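Local atomic coordinates of D-glycero-alpha-D-manno-heptose 7-phosphate kinase (Campylobacter jejuni subsp. jejuni, PDB entry 4N3O), a protein that catalyses the ATP-dependent phosphorylation of D-glycero-alpha-D-manno-heptose 7-phosphate at C-1, the first step toward the GDP-heptose used in capsule polysaccharide. Residues A[82-87]-A[120-125]; A[88-93]-A[144-149]; A[261-266]-A[290-295]; A[278-283]-A[321-326]. One frame throughout, in Å; residues are numbered along the deposited sequence. Where two conformers were deposited one is given.

Contact 1 (A[82-87]-A[120-125]); sequences DIFKSI and STLVVG
Two donors of Ser86 grip the carbonyl oxygen of Asp82 at the start of the helix whose Ile83 and Ile87 meet Val123. Ser86 OG lies 3.2 Å from Asp82 O, and Ser86 N bonds to the same atom from the opposite face of the carbonyl plane. Nearby, Lys85 NZ forms a 3.3 Å salt bridge with Asp82 OD1 and is also held by Asp78 and Tyr69. This polar side lies well apart from 120-125, where the contact is wholly apolar. Val123 is its hub, because each of its methyls serves a different isoleucine. Val123 CG2 sits 4.0 Å from Ile83 CD1, while Val123 CG1, set anti to the backbone N (chi1 175°), is 4.0 Å from Ile87 CD1. One turn of helix 82-96 thus straddles a single valine. Beside it, Leu122 approaches Phe84 at the ring edge and at about a right angle. Its branch point and both methyls gather round one ring carbon, with Leu122 CD1 closest to Phe84 CE1 at 4.0 Å. The short axes come within 10.8 Å and cross at -43°. This is helix-helix packing in the N-terminal domain of a GHMP kinase, on the helix that follows the glycine-rich phosphate loop: helix 118-134 carries Ser119 at its start, and that loop probably binds ATP, as in related kinases.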
loop_
_atom_site.group_PDB
_atom_site.type_symbol
_atom_site.label_atom_id
_atom_site.label_comp_id
_atom_site.label_asym_id
_atom_site.label_seq_id
_atom_site.Cartn_x
_atom_site.Cartn_y
_atom_site.Cartn_z
ATOM N N ASP A 82 14.317 26.338 2.188
ATOM C CA ASP A 82 14.184 27.176 3.393
ATOM C C ASP A 82 13.342 26.511 4.469
ATOM O O ASP A 82 13.458 26.845 5.650
ATOM C CB ASP A 82 13.597 28.555 3.047
ATOM C CG ASP A 82 14.585 29.450 2.284
ATOM O OD1 ASP A 82 15.813 29.270 2.436
ATOM O OD2 ASP A 82 14.126 30.350 1.542
ATOM N N ILE A 83 12.503 25.558 4.063
ATOM C CA ILE A 83 11.669 24.836 5.026
ATOM C C ILE A 83 12.535 24.009 5.993
ATOM O O ILE A 83 12.245 23.950 7.181
ATOM C CB ILE A 83 10.586 23.963 4.325
ATOM C CG1 ILE A 83 9.628 23.352 5.351
ATOM C CG2 ILE A 83 11.208 22.874 3.460
ATOM C CD1 ILE A 83 8.860 24.391 6.155
ATOM N N PHE A 84 13.618 23.400 5.510
ATOM C CA PHE A 84 14.483 22.623 6.404
ATOM C C PHE A 84 15.287 23.537 7.334
ATOM O O PHE A 84 15.602 23.160 8.454
ATOM C CB PHE A 84 15.431 21.688 5.644
ATOM C CG PHE A 84 14.735 20.670 4.758
ATOM C CD1 PHE A 84 13.501 20.131 5.101
ATOM C CD2 PHE A 84 15.376 20.174 3.634
ATOM C CE1 PHE A 84 12.891 19.193 4.289
ATOM C CE2 PHE A 84 14.773 19.219 2.828
ATOM C CZ PHE A 84 13.531 18.726 3.159
ATOM N N LYS A 85 15.635 24.728 6.871
ATOM C CA LYS A 85 16.352 25.643 7.745
ATOM C C LYS A 85 15.477 26.023 8.941
ATOM O O LYS A 85 15.938 25.981 10.074
ATOM C CB LYS A 85 16.864 26.892 6.987
ATOM C CG LYS A 85 18.122 26.615 6.167
ATOM C CD LYS A 85 18.701 27.861 5.498
ATOM C CE LYS A 85 18.034 28.208 4.178
ATOM N NZ LYS A 85 18.366 27.239 3.090
ATOM N N SER A 86 14.218 26.375 8.695
ATOM C CA SER A 86 13.311 26.743 9.787
ATOM C C SER A 86 13.241 25.614 10.814
ATOM O O SER A 86 13.256 25.863 12.009
ATOM C CB SER A 86 11.909 27.003 9.265
ATOM O OG SER A 86 11.915 27.914 8.192
ATOM N N ILE A 87 13.136 24.374 10.333
ATOM C CA ILE A 87 13.081 23.233 11.212
ATOM C C ILE A 87 14.393 23.151 11.978
ATOM O O ILE A 87 14.405 23.099 13.206
ATOM C CB ILE A 87 12.817 21.934 10.422
ATOM C CG1 ILE A 87 11.388 21.959 9.855
ATOM C CG2 ILE A 87 13.012 20.725 11.317
ATOM C CD1 ILE A 87 11.118 20.917 8.793
ATOM N N SER A 120 2.690 19.418 5.345
ATOM C CA SER A 120 2.607 19.069 6.749
ATOM C C SER A 120 3.277 17.727 6.964
ATOM O O SER A 120 3.981 17.544 7.936
ATOM C CB SER A 120 1.143 18.960 7.169
ATOM O OG SER A 120 0.450 20.132 6.812
ATOM N N THR A 121 2.996 16.785 6.063
ATOM C CA THR A 121 3.586 15.469 6.092
ATOM C C THR A 121 5.131 15.543 6.055
ATOM O O THR A 121 5.814 14.780 6.736
ATOM C CB THR A 121 3.068 14.623 4.892
ATOM O OG1 THR A 121 1.657 14.409 5.018
ATOM C CG2 THR A 121 3.750 13.273 4.829
ATOM N N LEU A 122 5.675 16.459 5.263
ATOM C CA LEU A 122 7.135 16.608 5.164
ATOM C C LEU A 122 7.737 17.150 6.465
ATOM O O LEU A 122 8.721 16.601 6.993
ATOM C CB LEU A 122 7.491 17.534 3.997
ATOM C CG LEU A 122 8.963 17.896 3.792
ATOM C CD1 LEU A 122 9.818 16.659 3.608
ATOM C CD2 LEU A 122 9.103 18.814 2.588
ATOM N N VAL A 123 7.134 18.215 6.989
ATOM C CA VAL A 123 7.630 18.846 8.222
ATOM C C VAL A 123 7.621 17.845 9.382
ATOM O O VAL A 123 8.573 17.766 10.165
ATOM C CB VAL A 123 6.816 20.107 8.593
ATOM C CG1 VAL A 123 7.274 20.664 9.943
ATOM C CG2 VAL A 123 6.915 21.177 7.498
ATOM N N VAL A 124 6.543 17.076 9.488
ATOM C CA VAL A 124 6.427 16.048 10.535
ATOM C C VAL A 124 7.513 14.971 10.404
ATOM O O VAL A 124 8.149 14.613 11.378
ATOM C CB VAL A 124 5.016 15.427 10.545
ATOM C CG1 VAL A 124 4.976 14.141 11.349
ATOM C CG2 VAL A 124 4.022 16.438 11.102
ATOM N N GLY A 125 7.746 14.473 9.202
ATOM C CA GLY A 125 8.770 13.455 9.028
ATOM C C GLY A 125 10.160 13.921 9.426
ATOM O O GLY A 125 10.918 13.178 10.030
#

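Contact 2 (A[88-93]-A[144-149]); sequences YNRIVK and AKLAYE
A bend at chi2 (70°), following a CG set anti to the backbone N, carries the Arg90 side chain out across Leu146 to the carboxylate of Glu149. Glu149 answers with CG beside its own backbone N and an extended chain beyond, which lifts its carboxylate to the guanidinium edge. The resulting salt bridge is one-pronged: Arg90 NH2 donates to Glu149 OE1 at 2.5 Å, an unusually short separation, so its exact length is doubtful at this resolution. The hydrogen points to the acceptor at 155°, and NH2 meets the oxygen nearly head-on to its C-O bond. Since the guanidinium and carboxylate planes are only 19° apart, the two groups lie almost flat with one another. Leu146 places CD1 over one face of the guanidinium, 3.6 Å from both Arg90 CZ and Arg90 NH2. Arg90 NE has a second acidic partner in Asp94, one turn further along its own helix. Two carboxylates and a leucine methyl therefore limit rotation of the group, and the paired charges probably favour the ionised forms. Ile91 and Ala147, from the same two helices, both pack on helix 118-134. This pairing of helices 82-96 and 140-153 belongs to the helical layer of the N-terminal GHMP kinase domain, which has the ribosomal protein S5 type of fold.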
loop_
_atom_site.group_PDB
_atom_site.type_symbol
_atom_site.label_atom_id
_atom_site.label_comp_id
_atom_site.label_asym_id
_atom_site.label_seq_id
_atom_site.Cartn_x
_atom_site.Cartn_y
_atom_site.Cartn_z
ATOM N N TYR A 88 15.504 23.156 11.258
ATOM C CA TYR A 88 16.804 23.099 11.919
ATOM C C TYR A 88 16.964 24.211 12.972
ATOM O O TYR A 88 17.276 23.946 14.135
ATOM C CB TYR A 88 17.929 23.196 10.897
ATOM C CG TYR A 88 19.278 23.283 11.542
ATOM C CD1 TYR A 88 19.873 22.160 12.082
ATOM C CD2 TYR A 88 19.958 24.500 11.618
ATOM C CE1 TYR A 88 21.114 22.236 12.691
ATOM C CE2 TYR A 88 21.200 24.585 12.217
ATOM C CZ TYR A 88 21.773 23.449 12.755
ATOM O OH TYR A 88 23.001 23.517 13.357
ATOM N N ASN A 89 16.741 25.451 12.554
ATOM C CA ASN A 89 16.848 26.593 13.455
ATOM C C ASN A 89 16.035 26.405 14.741
ATOM O O ASN A 89 16.507 26.716 15.830
ATOM C CB ASN A 89 16.409 27.871 12.739
ATOM C CG ASN A 89 17.327 28.251 11.569
ATOM O OD1 ASN A 89 18.453 27.764 11.444
ATOM N ND2 ASN A 89 16.836 29.134 10.709
ATOM N N ARG A 90 14.836 25.849 14.617
ATOM C CA ARG A 90 13.966 25.653 15.760
ATOM C C ARG A 90 14.470 24.529 16.678
ATOM O O ARG A 90 14.399 24.636 17.896
ATOM C CB ARG A 90 12.550 25.388 15.268
ATOM C CG ARG A 90 11.479 25.343 16.345
ATOM C CD ARG A 90 11.184 26.697 16.981
ATOM N NE ARG A 90 10.090 26.557 17.946
ATOM C CZ ARG A 90 8.797 26.738 17.675
ATOM N NH1 ARG A 90 8.388 27.115 16.465
ATOM N NH2 ARG A 90 7.901 26.557 18.639
ATOM N N ILE A 91 14.987 23.455 16.096
ATOM C CA ILE A 91 15.556 22.358 16.891
ATOM C C ILE A 91 16.764 22.831 17.702
ATOM O O ILE A 91 17.025 22.327 18.792
ATOM C CB ILE A 91 16.007 21.180 16.001
ATOM C CG1 ILE A 91 14.806 20.529 15.310
ATOM C CG2 ILE A 91 16.751 20.145 16.826
ATOM C CD1 ILE A 91 13.788 19.912 16.253
ATOM N N VAL A 92 17.512 23.782 17.159
ATOM C CA VAL A 92 18.689 24.327 17.857
ATOM C C VAL A 92 18.322 25.363 18.928
ATOM O O VAL A 92 18.919 25.389 20.002
ATOM C CB VAL A 92 19.663 24.994 16.864
ATOM C CG1 VAL A 92 20.751 25.758 17.603
ATOM C CG2 VAL A 92 20.259 23.955 15.931
ATOM N N LYS A 93 17.343 26.203 18.614
ATOM C CA LYS A 93 16.890 27.260 19.508
ATOM C C LYS A 93 16.199 26.709 20.752
ATOM O O LYS A 93 16.453 27.163 21.862
ATOM C CB LYS A 93 15.931 28.183 18.748
ATOM C CG LYS A 93 15.365 29.336 19.562
ATOM C CD LYS A 93 14.368 30.158 18.747
ATOM C CE LYS A 93 13.164 29.324 18.338
ATOM N NZ LYS A 93 12.171 30.074 17.520
ATOM N N ALA A 144 3.204 17.250 16.325
ATOM C CA ALA A 144 2.214 17.874 15.450
ATOM C C ALA A 144 2.115 19.375 15.743
ATOM O O ALA A 144 1.981 20.164 14.801
ATOM C CB ALA A 144 0.855 17.213 15.608
ATOM N N LYS A 145 2.175 19.778 17.027
ATOM C CA LYS A 145 2.125 21.212 17.335
ATOM C C LYS A 145 3.308 21.917 16.719
ATOM O O LYS A 145 3.162 22.888 15.971
ATOM C CB LYS A 145 2.101 21.535 18.841
ATOM C CG LYS A 145 0.719 21.497 19.475
ATOM C CD LYS A 145 0.540 22.542 20.589
ATOM C CE LYS A 145 1.321 22.287 21.878
ATOM N NZ LYS A 145 2.795 22.448 21.767
ATOM N N LEU A 146 4.490 21.416 17.030
ATOM C CA LEU A 146 5.695 22.010 16.519
ATOM C C LEU A 146 5.561 22.145 14.992
ATOM O O LEU A 146 5.772 23.215 14.441
ATOM C CB LEU A 146 6.893 21.183 16.957
ATOM C CG LEU A 146 8.261 21.822 16.835
ATOM C CD1 LEU A 146 8.319 23.123 17.628
ATOM C CD2 LEU A 146 9.311 20.844 17.338
ATOM N N ALA A 147 5.151 21.075 14.322
ATOM C CA ALA A 147 4.960 21.114 12.867
ATOM C C ALA A 147 3.992 22.235 12.422
ATOM O O ALA A 147 4.228 22.933 11.425
ATOM C CB ALA A 147 4.445 19.776 12.377
ATOM N N TYR A 148 2.901 22.396 13.158
ATOM C CA TYR A 148 1.905 23.406 12.832
ATOM C C TYR A 148 2.444 24.823 13.012
ATOM O O TYR A 148 2.201 25.688 12.174
ATOM C CB TYR A 148 0.648 23.193 13.685
ATOM C CG TYR A 148 -0.396 24.272 13.542
ATOM C CD1 TYR A 148 -1.181 24.358 12.393
ATOM C CD2 TYR A 148 -0.614 25.189 14.561
ATOM C CE1 TYR A 148 -2.149 25.342 12.257
ATOM C CE2 TYR A 148 -1.576 26.182 14.436
ATOM C CZ TYR A 148 -2.343 26.257 13.284
ATOM O OH TYR A 148 -3.301 27.243 13.152
ATOM N N GLU A 149 3.184 25.051 14.097
ATOM C CA GLU A 149 3.737 26.373 14.400
ATOM C C GLU A 149 4.698 26.812 13.320
ATOM O O GLU A 149 4.660 27.959 12.836
ATOM C CB GLU A 149 4.447 26.351 15.751
ATOM C CG GLU A 149 3.503 26.029 16.911
ATOM C CD GLU A 149 4.172 26.074 18.279
ATOM O OE1 GLU A 149 5.414 26.250 18.331
ATOM O OE2 GLU A 149 3.454 25.939 19.306
#

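Contact 3 (A[261-266]-A[290-295]); sequences KSWRSK and AYSGKT
Ser292, Gly293 and Lys294 meet the indole of Trp263 one after another along strand 290-296, an outer strand of the four-stranded antiparallel sheet in the GHMP kinase C-terminal domain. Ser292 comes first, its OG anti to the backbone N and directed at the benzo part of the ring, where it lies 3.2 Å from Trp263 CE3 in an oblique approach. At Gly293 the backbone itself makes the contact. Gly293 N stands at the ring edge and in its plane, and Gly293 CA is 3.6 Å from Trp263 CZ3, so the main chain runs close against the indole rim. Lys294 then climbs over a face. Its CG takes the crowded position between backbone N and carbonyl carbon (chi1 58°), and a bend at chi3 lays CE above the pyrrole half of the indole. There CE makes a CH-pi contact, 3.7 Å from the centroid of the five-membered ring and 24° off the normal. Trp263, near the end of helix 252-262, also meets the rings of Phe305 and Phe307 on the adjacent strand, so it is packed against the sheet by several groups. The polar ends of both side chains turn to strand 6-21, near Arg14, the probable transition-state stabiliser. There Lys294 NZ donates to Gly16 O, and Trp263 NE1 donates to Leu17 O.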
loop_
_atom_site.group_PDB
_atom_site.type_symbol
_atom_site.label_atom_id
_atom_site.label_comp_id
_atom_site.label_asym_id
_atom_site.label_seq_id
_atom_site.Cartn_x
_atom_site.Cartn_y
_atom_site.Cartn_z
ATOM N N LYS A 261 -23.472 12.136 -0.479
ATOM C CA LYS A 261 -24.096 13.444 -0.339
ATOM C C LYS A 261 -23.092 14.600 -0.278
ATOM O O LYS A 261 -23.118 15.479 -1.134
ATOM C CB LYS A 261 -25.013 13.482 0.890
ATOM C CG LYS A 261 -25.691 14.827 1.116
ATOM C CD LYS A 261 -26.571 15.224 -0.066
ATOM C CE LYS A 261 -27.069 16.656 0.054
ATOM N NZ LYS A 261 -25.952 17.646 0.015
ATOM N N SER A 262 -22.210 14.595 0.725
ATOM C CA SER A 262 -21.228 15.687 0.909
ATOM C C SER A 262 -20.392 15.980 -0.343
ATOM O O SER A 262 -19.847 17.075 -0.500
ATOM C CB SER A 262 -20.287 15.385 2.072
ATOM O OG SER A 262 -19.439 14.289 1.775
ATOM N N TRP A 263 -20.298 14.993 -1.224
ATOM C CA TRP A 263 -19.542 15.134 -2.462
ATOM C C TRP A 263 -20.289 15.913 -3.550
ATOM O O TRP A 263 -19.710 16.251 -4.586
ATOM C CB TRP A 263 -19.149 13.750 -2.946
ATOM C CG TRP A 263 -18.007 13.165 -2.169
ATOM C CD1 TRP A 263 -17.639 13.455 -0.878
ATOM C CD2 TRP A 263 -17.149 12.118 -2.601
ATOM N NE1 TRP A 263 -16.566 12.686 -0.507
ATOM C CE2 TRP A 263 -16.251 11.848 -1.543
ATOM C CE3 TRP A 263 -17.040 11.386 -3.787
ATOM C CZ2 TRP A 263 -15.254 10.880 -1.643
ATOM C CZ3 TRP A 263 -16.046 10.429 -3.888
ATOM C CH2 TRP A 263 -15.169 10.180 -2.822
ATOM N N ARG A 264 -21.571 16.183 -3.315
ATOM C CA ARG A 264 -22.381 16.981 -4.234
ATOM C C ARG A 264 -22.726 18.262 -3.477
ATOM O O ARG A 264 -23.797 18.372 -2.878
ATOM C CB ARG A 264 -23.651 16.230 -4.640
ATOM C CG ARG A 264 -23.403 14.873 -5.279
ATOM C CD ARG A 264 -24.714 14.235 -5.705
ATOM N NE ARG A 264 -25.658 14.128 -4.588
ATOM C CZ ARG A 264 -25.801 13.067 -3.789
ATOM N NH1 ARG A 264 -26.695 13.115 -2.804
ATOM N NH2 ARG A 264 -25.066 11.960 -3.958
ATOM N N SER A 265 -21.801 19.219 -3.486
ATOM C CA SER A 265 -21.977 20.465 -2.738
ATOM C C SER A 265 -22.186 21.684 -3.621
ATOM O O SER A 265 -23.277 22.249 -3.697
ATOM C CB SER A 265 -20.741 20.714 -1.858
ATOM O OG SER A 265 -20.506 19.639 -0.976
ATOM N N LYS A 266 -21.107 22.057 -4.292
ATOM C CA LYS A 266 -21.022 23.241 -5.130
ATOM C C LYS A 266 -19.549 23.335 -5.469
ATOM O O LYS A 266 -19.166 23.312 -6.634
ATOM C CB LYS A 266 -21.439 24.501 -4.360
ATOM C CG LYS A 266 -20.982 25.810 -4.996
ATOM C CD LYS A 266 -21.106 26.971 -4.021
ATOM C CE LYS A 266 -20.491 28.254 -4.569
ATOM N NZ LYS A 266 -21.171 28.755 -5.792
ATOM N N ALA A 290 -17.921 4.131 -12.056
ATOM C CA ALA A 290 -17.909 5.037 -10.907
ATOM C C ALA A 290 -19.322 5.589 -10.725
ATOM O O ALA A 290 -20.059 5.739 -11.706
ATOM C CB ALA A 290 -16.919 6.176 -11.116
ATOM N N TYR A 291 -19.708 5.842 -9.479
ATOM C CA TYR A 291 -21.025 6.424 -9.187
ATOM C C TYR A 291 -20.892 7.703 -8.381
ATOM O O TYR A 291 -21.883 8.302 -7.982
ATOM C CB TYR A 291 -21.944 5.425 -8.462
ATOM C CG TYR A 291 -21.421 4.857 -7.159
ATOM C CD1 TYR A 291 -21.562 5.552 -5.952
ATOM C CD2 TYR A 291 -20.829 3.599 -7.121
ATOM C CE1 TYR A 291 -21.099 5.021 -4.754
ATOM C CE2 TYR A 291 -20.363 3.057 -5.931
ATOM C CZ TYR A 291 -20.500 3.766 -4.747
ATOM O OH TYR A 291 -20.028 3.206 -3.572
ATOM N N SER A 292 -19.656 8.138 -8.172
ATOM C CA SER A 292 -19.404 9.336 -7.382
ATOM C C SER A 292 -17.906 9.623 -7.379
ATOM O O SER A 292 -17.094 8.701 -7.376
ATOM C CB SER A 292 -19.905 9.140 -5.939
ATOM O OG SER A 292 -19.687 10.287 -5.147
ATOM N N GLY A 293 -17.549 10.903 -7.380
ATOM C CA GLY A 293 -16.154 11.302 -7.354
ATOM C C GLY A 293 -15.977 12.772 -7.016
ATOM O O GLY A 293 -16.913 13.556 -7.153
ATOM N N LYS A 294 -14.773 13.130 -6.572
ATOM C CA LYS A 294 -14.423 14.510 -6.228
ATOM C C LYS A 294 -13.044 14.837 -6.766
ATOM O O LYS A 294 -12.226 13.934 -6.990
ATOM C CB LYS A 294 -14.382 14.714 -4.718
ATOM C CG LYS A 294 -13.395 13.782 -4.032
ATOM C CD LYS A 294 -12.857 14.334 -2.722
ATOM C CE LYS A 294 -13.935 14.578 -1.691
ATOM N NZ LYS A 294 -13.299 14.896 -0.384
ATOM N N THR A 295 -12.796 16.127 -6.966
ATOM C CA THR A 295 -11.507 16.629 -7.429
ATOM C C THR A 295 -10.924 17.409 -6.278
ATOM O O THR A 295 -11.590 18.288 -5.740
ATOM C CB THR A 295 -11.642 17.593 -8.627
ATOM O OG1 THR A 295 -12.454 18.714 -8.255
ATOM C CG2 THR A 295 -12.277 16.908 -9.815
#

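Contact 4 (A[278-283]-A[321-326]); sequences LERIYK and RKEQGY
A surface salt bridge ties helix 276-287 of the GHMP kinase C-terminal domain to the loop that joins helix 313-320 to strand 326-327, with Arg280 on the helix and Glu323 in the loop. Arg280 presents a single nitrogen, NH2, to the carboxylate and approaches with the acid near its guanidinium plane. The two oxygens are at similar range: Glu323 OE2 is 3.1 Å from Arg280 NH2 and Glu323 OE1 is 3.3 Å from the same nitrogen. The hydrogen bond to OE2 is weak, its N-H...O angle being 144°. The flat groups are also turned 57° against each other, far from the coplanar pairing of a two-pronged bridge. Glu323 reaches this place by folding at chi2 (-65°), and the fold brings its aliphatic part beside the helix, with Glu323 CG 4.1 Å from Ile281 CD1 and the two side chains running alongside in opposite senses. The stronger partner of Arg280 is Glu277 on the same helix, which forms a salt bridge with NH1. Both Ile281 and Glu323 touch Tyr205 of strand 202-206, and Ile281 also packs on Met304 of strand 303-308; the helix thus lies against the sheet, while Tyr326 hydrogen-bonds through its backbone to Phe206 of that sheet.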
loop_
_atom_site.group_PDB
_atom_site.type_symbol
_atom_site.label_atom_id
_atom_site.label_comp_id
_atom_site.label_asym_id
_atom_site.label_seq_id
_atom_site.Cartn_x
_atom_site.Cartn_y
_atom_site.Cartn_z
ATOM N N LEU A 278 -11.521 17.933 -17.098
ATOM C CA LEU A 278 -11.885 17.249 -15.854
ATOM C C LEU A 278 -13.303 16.725 -15.990
ATOM O O LEU A 278 -13.583 15.584 -15.635
ATOM C CB LEU A 278 -11.803 18.178 -14.632
ATOM C CG LEU A 278 -10.425 18.548 -14.064
ATOM C CD1 LEU A 278 -10.574 19.588 -12.961
ATOM C CD2 LEU A 278 -9.695 17.330 -13.529
ATOM N N GLU A 279 -14.192 17.568 -16.511
ATOM C CA GLU A 279 -15.592 17.195 -16.723
ATOM C C GLU A 279 -15.689 15.971 -17.651
ATOM O O GLU A 279 -16.547 15.099 -17.456
ATOM C CB GLU A 279 -16.370 18.385 -17.295
ATOM C CG GLU A 279 -17.871 18.172 -17.487
ATOM C CD GLU A 279 -18.583 19.421 -18.022
ATOM O OE1 GLU A 279 -17.908 20.443 -18.293
ATOM O OE2 GLU A 279 -19.824 19.386 -18.176
ATOM N N ARG A 280 -14.790 15.899 -18.638
ATOM C CA ARG A 280 -14.780 14.789 -19.563
ATOM C C ARG A 280 -14.300 13.533 -18.818
ATOM O O ARG A 280 -14.830 12.456 -19.017
ATOM C CB ARG A 280 -13.862 15.057 -20.758
ATOM C CG ARG A 280 -14.326 14.337 -22.026
ATOM C CD ARG A 280 -13.280 14.204 -23.129
ATOM N NE ARG A 280 -12.479 12.968 -23.031
ATOM C CZ ARG A 280 -11.236 12.876 -22.552
ATOM N NH1 ARG A 280 -10.590 13.941 -22.119
ATOM N NH2 ARG A 280 -10.627 11.702 -22.529
ATOM N N ILE A 281 -13.298 13.689 -17.949
ATOM C CA ILE A 281 -12.756 12.564 -17.188
ATOM C C ILE A 281 -13.802 12.033 -16.217
ATOM O O ILE A 281 -13.980 10.821 -16.116
ATOM C CB ILE A 281 -11.441 12.935 -16.467
ATOM C CG1 ILE A 281 -10.329 13.215 -17.491
ATOM C CG2 ILE A 281 -10.987 11.818 -15.533
ATOM C CD1 ILE A 281 -9.937 12.008 -18.336
ATOM N N TYR A 282 -14.505 12.934 -15.529
ATOM C CA TYR A 282 -15.590 12.552 -14.620
ATOM C C TYR A 282 -16.626 11.730 -15.395
ATOM O O TYR A 282 -16.998 10.636 -14.979
ATOM C CB TYR A 282 -16.250 13.796 -14.032
ATOM C CG TYR A 282 -17.394 13.506 -13.075
ATOM C CD1 TYR A 282 -17.159 13.255 -11.717
ATOM C CD2 TYR A 282 -18.717 13.504 -13.525
ATOM C CE1 TYR A 282 -18.209 12.991 -10.844
ATOM C CE2 TYR A 282 -19.773 13.242 -12.662
ATOM C CZ TYR A 282 -19.518 12.988 -11.326
ATOM O OH TYR A 282 -20.578 12.727 -10.481
ATOM N N LYS A 283 -17.068 12.264 -16.528
ATOM C CA LYS A 283 -18.007 11.585 -17.419
ATOM C C LYS A 283 -17.528 10.172 -17.750
ATOM O O LYS A 283 -18.273 9.200 -17.638
ATOM C CB LYS A 283 -18.099 12.372 -18.723
ATOM C CG LYS A 283 -18.906 11.723 -19.838
ATOM C CD LYS A 283 -18.552 12.315 -21.210
ATOM C CE LYS A 283 -18.672 13.841 -21.292
ATOM N NZ LYS A 283 -20.042 14.347 -21.015
ATOM N N ARG A 321 -6.349 4.108 -17.346
ATOM C CA ARG A 321 -4.941 3.927 -17.748
ATOM C C ARG A 321 -4.652 4.352 -19.202
ATOM O O ARG A 321 -3.483 4.490 -19.581
ATOM C CB ARG A 321 -4.455 2.480 -17.574
ATOM C CG ARG A 321 -4.454 1.906 -16.158
ATOM C CD ARG A 321 -3.538 0.677 -16.094
ATOM N NE ARG A 321 -3.814 -0.239 -14.979
ATOM C CZ ARG A 321 -3.483 -0.033 -13.702
ATOM N NH1 ARG A 321 -2.889 1.095 -13.319
ATOM N NH2 ARG A 321 -3.789 -0.953 -12.791
ATOM N N LYS A 322 -5.696 4.537 -20.013
ATOM C CA LYS A 322 -5.527 4.939 -21.419
ATOM C C LYS A 322 -5.483 6.445 -21.560
ATOM O O LYS A 322 -5.266 6.967 -22.651
ATOM C CB LYS A 322 -6.661 4.395 -22.283
ATOM C CG LYS A 322 -6.688 2.890 -22.329
ATOM C CD LYS A 322 -7.888 2.349 -23.068
ATOM C CE LYS A 322 -7.889 0.829 -22.978
ATOM N NZ LYS A 322 -9.205 0.245 -23.331
ATOM N N GLU A 323 -5.694 7.139 -20.456
ATOM C CA GLU A 323 -5.683 8.582 -20.465
ATOM C C GLU A 323 -4.310 9.079 -20.042
ATOM O O GLU A 323 -3.444 8.287 -19.656
ATOM C CB GLU A 323 -6.797 9.102 -19.569
ATOM C CG GLU A 323 -8.186 8.646 -20.024
ATOM C CD GLU A 323 -8.583 9.203 -21.394
ATOM O OE1 GLU A 323 -9.506 8.645 -22.035
ATOM O OE2 GLU A 323 -7.969 10.198 -21.841
ATOM N N GLN A 324 -4.109 10.388 -20.121
ATOM C CA GLN A 324 -2.806 10.982 -19.827
ATOM C C GLN A 324 -2.371 10.880 -18.362
ATOM O O GLN A 324 -1.197 11.049 -18.057
ATOM C CB GLN A 324 -2.765 12.455 -20.276
ATOM C CG GLN A 324 -3.627 13.410 -19.450
ATOM C CD GLN A 324 -3.495 14.861 -19.896
ATOM O OE1 GLN A 324 -2.463 15.269 -20.435
ATOM N NE2 GLN A 324 -4.537 15.653 -19.652
ATOM N N GLY A 325 -3.306 10.624 -17.457
ATOM C CA GLY A 325 -2.954 10.510 -16.041
ATOM C C GLY A 325 -2.530 9.105 -15.640
ATOM O O GLY A 325 -2.056 8.327 -16.456
ATOM N N TYR A 326 -2.653 8.799 -14.361
ATOM C CA TYR A 326 -2.373 7.455 -13.897
ATOM C C TYR A 326 -3.142 7.175 -12.624
ATOM O O TYR A 326 -3.409 8.072 -11.824
ATOM C CB TYR A 326 -0.876 7.199 -13.699
ATOM C CG TYR A 326 -0.234 7.960 -12.580
ATOM C CD1 TYR A 326 -0.191 7.429 -11.291
ATOM C CD2 TYR A 326 0.369 9.198 -12.809
ATOM C CE1 TYR A 326 0.414 8.116 -10.249
ATOM C CE2 TYR A 326 0.984 9.897 -11.778
ATOM C CZ TYR A 326 0.996 9.359 -10.496
ATOM O OH TYR A 326 1.599 10.059 -9.464
#

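How the contacts relate
The four contacts fall into two pairs, one in the N-terminal and one in the C-terminal GHMP kinase domain. Contacts 1 and 2 share helix 82-96, have centres about 8 Å apart and touch through Val123 and Val124 against Ala147, so helices 82-96, 118-134 and 140-153 form one packed group. Contacts 3 and 4, with centres about 16 Å apart, meet where Tyr282 approaches Gly293, since helix 276-287 leads into strand 290-296. Within each pair the segments alternate along the chain; between the pairs they run in series. The pairs lie on opposite sides of the chain's centre, with centres about 33 to 40 Å apart, consistent with a two-domain kinase whose probable nucleotide and substrate residues are drawn mainly from the N-terminal part.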